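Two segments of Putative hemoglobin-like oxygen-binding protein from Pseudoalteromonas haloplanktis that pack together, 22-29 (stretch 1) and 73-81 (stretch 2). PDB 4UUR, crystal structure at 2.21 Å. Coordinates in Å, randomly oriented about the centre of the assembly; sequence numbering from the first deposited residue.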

# COMPACT_ATOMS: atom_id res chain seq x y z
N LYS A 22 3.10 11.29 -18.44
CA LYS A 22 3.57 11.56 -17.04
C LYS A 22 3.21 10.36 -16.18
O LYS A 22 2.12 9.81 -16.30
CB LYS A 22 2.96 12.85 -16.47
CG LYS A 22 3.84 14.09 -16.62
CD LYS A 22 3.42 15.23 -15.69
CE LYS A 22 4.54 16.28 -15.49
NZ LYS A 22 5.75 15.85 -14.69
N THR A 23 4.13 9.92 -15.33
CA THR A 23 3.89 8.78 -14.42
C THR A 23 3.15 9.20 -13.15
O THR A 23 3.19 10.38 -12.76
CB THR A 23 5.21 8.13 -13.99
OG1 THR A 23 6.01 9.07 -13.25
CG2 THR A 23 6.00 7.66 -15.21
N PRO A 24 2.46 8.24 -12.50
CA PRO A 24 1.85 8.47 -11.20
C PRO A 24 2.83 9.09 -10.21
O PRO A 24 2.50 10.05 -9.51
CB PRO A 24 1.42 7.07 -10.77
CG PRO A 24 1.03 6.44 -12.05
CD PRO A 24 2.10 6.90 -13.01
N TYR A 25 4.05 8.59 -10.19
CA TYR A 25 5.10 9.16 -9.36
C TYR A 25 5.26 10.63 -9.64
O TYR A 25 5.36 11.43 -8.71
CB TYR A 25 6.40 8.45 -9.64
CG TYR A 25 7.56 8.84 -8.77
CD1 TYR A 25 7.67 8.32 -7.50
CD2 TYR A 25 8.57 9.68 -9.25
CE1 TYR A 25 8.74 8.63 -6.68
CE2 TYR A 25 9.64 10.01 -8.44
CZ TYR A 25 9.72 9.48 -7.17
OH TYR A 25 10.76 9.80 -6.33
N GLU A 26 5.27 10.99 -10.92
CA GLU A 26 5.52 12.40 -11.29
C GLU A 26 4.34 13.29 -10.87
O GLU A 26 4.54 14.30 -10.22
CB GLU A 26 5.82 12.57 -12.79
CG GLU A 26 7.19 12.03 -13.24
CD GLU A 26 7.33 11.91 -14.78
OE1 GLU A 26 6.48 11.26 -15.47
OE2 GLU A 26 8.32 12.49 -15.31
N ILE A 27 3.13 12.85 -11.22
CA ILE A 27 1.91 13.54 -10.92
C ILE A 27 1.74 13.79 -9.41
O ILE A 27 1.35 14.86 -9.01
CB ILE A 27 0.71 12.73 -11.47
CG1 ILE A 27 0.77 12.69 -12.99
CG2 ILE A 27 -0.63 13.33 -11.01
CD1 ILE A 27 -0.24 11.75 -13.61
N LEU A 28 2.05 12.78 -8.59
CA LEU A 28 1.97 12.88 -7.12
C LEU A 28 3.13 13.62 -6.43
O LEU A 28 3.17 13.65 -5.21
CB LEU A 28 1.88 11.48 -6.51
CG LEU A 28 0.70 10.67 -7.03
CD1 LEU A 28 1.00 9.21 -6.82
CD2 LEU A 28 -0.60 11.08 -6.35
N GLY A 29 4.06 14.21 -7.18
CA GLY A 29 5.15 15.02 -6.58
C GLY A 29 6.39 14.24 -6.23
O GLY A 29 7.22 14.70 -5.46
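Stretch 2 (73-81) LSGWLGGPD

Stretch 2 brings the end of a helix and the turn that follows it against the first turn of the short helix in stretch 1, so the contact is built from one helix finishing where another begins. The backbones come nearest at Tyr-25 and Leu-77, whose CA atoms lie 4.8 Å apart.

Leu-73, in the helix that enters from earlier in the chain, does not touch stretch 1; its carbonyl O accepts from Leu-77 N at 3.0 Å. Ser-74 is the first residue to make contact: its backbone O lies 3.8 Å from Tyr-25 CD1, and its OG lies 3.9 Å from Tyr-25 CE1. That OG also donates to Pro-80 O at 2.5 Å, tying the helix to the segment that returns past it. Gly-75 and Trp-76 continue the helix without reaching stretch 1. At Gly-75 a CB would point away from the contact and run into Asp-81 OD1.

Leu-77 is the hub. Its carbonyl O accepts from Tyr-25 N at 2.9 Å, with an N-H...O angle of 153°. Tyr-25 is in the first turn of its helix, where an amide has no helical carbonyl behind it, and stretch 2, a distant part of the same chain, supplies the acceptor. Meanwhile Thr-23 OG1 caps the same helix by accepting from Glu-26 N at 3.1 Å. The side chain of Leu-77, in the m, t rotamer, spreads across three residues: CD2 meets Pro-24 CB at 3.8 Å, CB meets Tyr-25 CB at 3.9 Å, and CD1 meets Leu-28 CD1 at 4.1 Å.

Gly-78 ends the helix in a Schellman motif, its phi of 102° suited to glycine. Its N bonds back to Gly-75 O at 3.0 Å, while Gly-79 N reaches Ser-74 O at 2.6 Å. A CB at Gly-78 would also press tightly on Thr-23 CB, so both backbone shape and packing favour the bare residue.

Gly-79 then lays its CA over one face of the Tyr-25 ring, 3.5 Å from the centroid and only 7° off the normal, a CH-pi contact. Here phi is negative and the case for glycine is steric: a CB would point toward stretch 1 and clash with Tyr-25 CE1. Pro-80 follows, with CD 3.8 Å from Tyr-25 OH, and Asp-81 leaves the contact.

The rule to read is compact: a helix-ending carbonyl meets a free first-turn amide, a leucine fills the space beside it, and a glycine lets an aromatic ring lie close against the backbone.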

# COMPACT_ATOMS: atom_id res chain seq x y z
N LEU A 73 6.46 1.59 -3.22
CA LEU A 73 5.66 2.61 -3.93
C LEU A 73 6.50 3.46 -4.88
O LEU A 73 6.07 3.74 -5.97
CB LEU A 73 4.88 3.52 -2.97
CG LEU A 73 3.71 2.86 -2.29
CD1 LEU A 73 3.00 3.86 -1.37
CD2 LEU A 73 2.77 2.27 -3.31
N SER A 74 7.70 3.85 -4.49
CA SER A 74 8.52 4.62 -5.42
C SER A 74 8.66 3.93 -6.80
O SER A 74 8.50 4.58 -7.81
CB SER A 74 9.88 4.93 -4.86
OG SER A 74 10.71 5.40 -5.94
N GLY A 75 8.92 2.63 -6.86
CA GLY A 75 9.00 1.97 -8.14
C GLY A 75 7.68 1.58 -8.76
O GLY A 75 7.48 1.71 -9.95
N TRP A 76 6.75 1.10 -7.96
CA TRP A 76 5.43 0.75 -8.50
C TRP A 76 4.73 1.94 -9.18
O TRP A 76 3.84 1.75 -10.01
CB TRP A 76 4.55 0.22 -7.39
CG TRP A 76 3.32 -0.38 -7.84
CD1 TRP A 76 3.19 -1.59 -8.42
CD2 TRP A 76 1.98 0.13 -7.65
NE1 TRP A 76 1.85 -1.87 -8.64
CE2 TRP A 76 1.10 -0.81 -8.19
CE3 TRP A 76 1.46 1.30 -7.08
CZ2 TRP A 76 -0.29 -0.63 -8.18
CZ3 TRP A 76 0.10 1.50 -7.08
CH2 TRP A 76 -0.77 0.53 -7.62
N LEU A 77 5.10 3.16 -8.78
CA LEU A 77 4.56 4.40 -9.39
C LEU A 77 5.49 5.05 -10.48
O LEU A 77 5.14 6.06 -11.11
CB LEU A 77 4.28 5.44 -8.30
CG LEU A 77 3.31 5.13 -7.17
CD1 LEU A 77 3.55 6.11 -6.04
CD2 LEU A 77 1.84 5.14 -7.57
N GLY A 78 6.67 4.49 -10.70
CA GLY A 78 7.53 4.90 -11.80
C GLY A 78 8.64 5.78 -11.35
O GLY A 78 9.12 6.54 -12.13
N GLY A 79 9.01 5.75 -10.08
CA GLY A 79 10.18 6.47 -9.59
C GLY A 79 11.31 5.46 -9.49
O GLY A 79 11.22 4.40 -10.08
N PRO A 80 12.36 5.78 -8.73
CA PRO A 80 13.36 4.75 -8.49
C PRO A 80 12.80 3.46 -7.88
O PRO A 80 12.14 3.51 -6.85
CB PRO A 80 14.34 5.42 -7.51
CG PRO A 80 13.87 6.79 -7.25
CD PRO A 80 12.72 7.08 -8.16
N ASP A 81 13.03 2.32 -8.55
CA ASP A 81 12.85 1.00 -7.94
C ASP A 81 13.74 0.98 -6.76
O ASP A 81 14.90 0.62 -6.90
CB ASP A 81 13.32 -0.13 -8.85
CG ASP A 81 12.25 -0.64 -9.75
OD1 ASP A 81 11.19 -1.10 -9.24
OD2 ASP A 81 12.49 -0.59 -10.97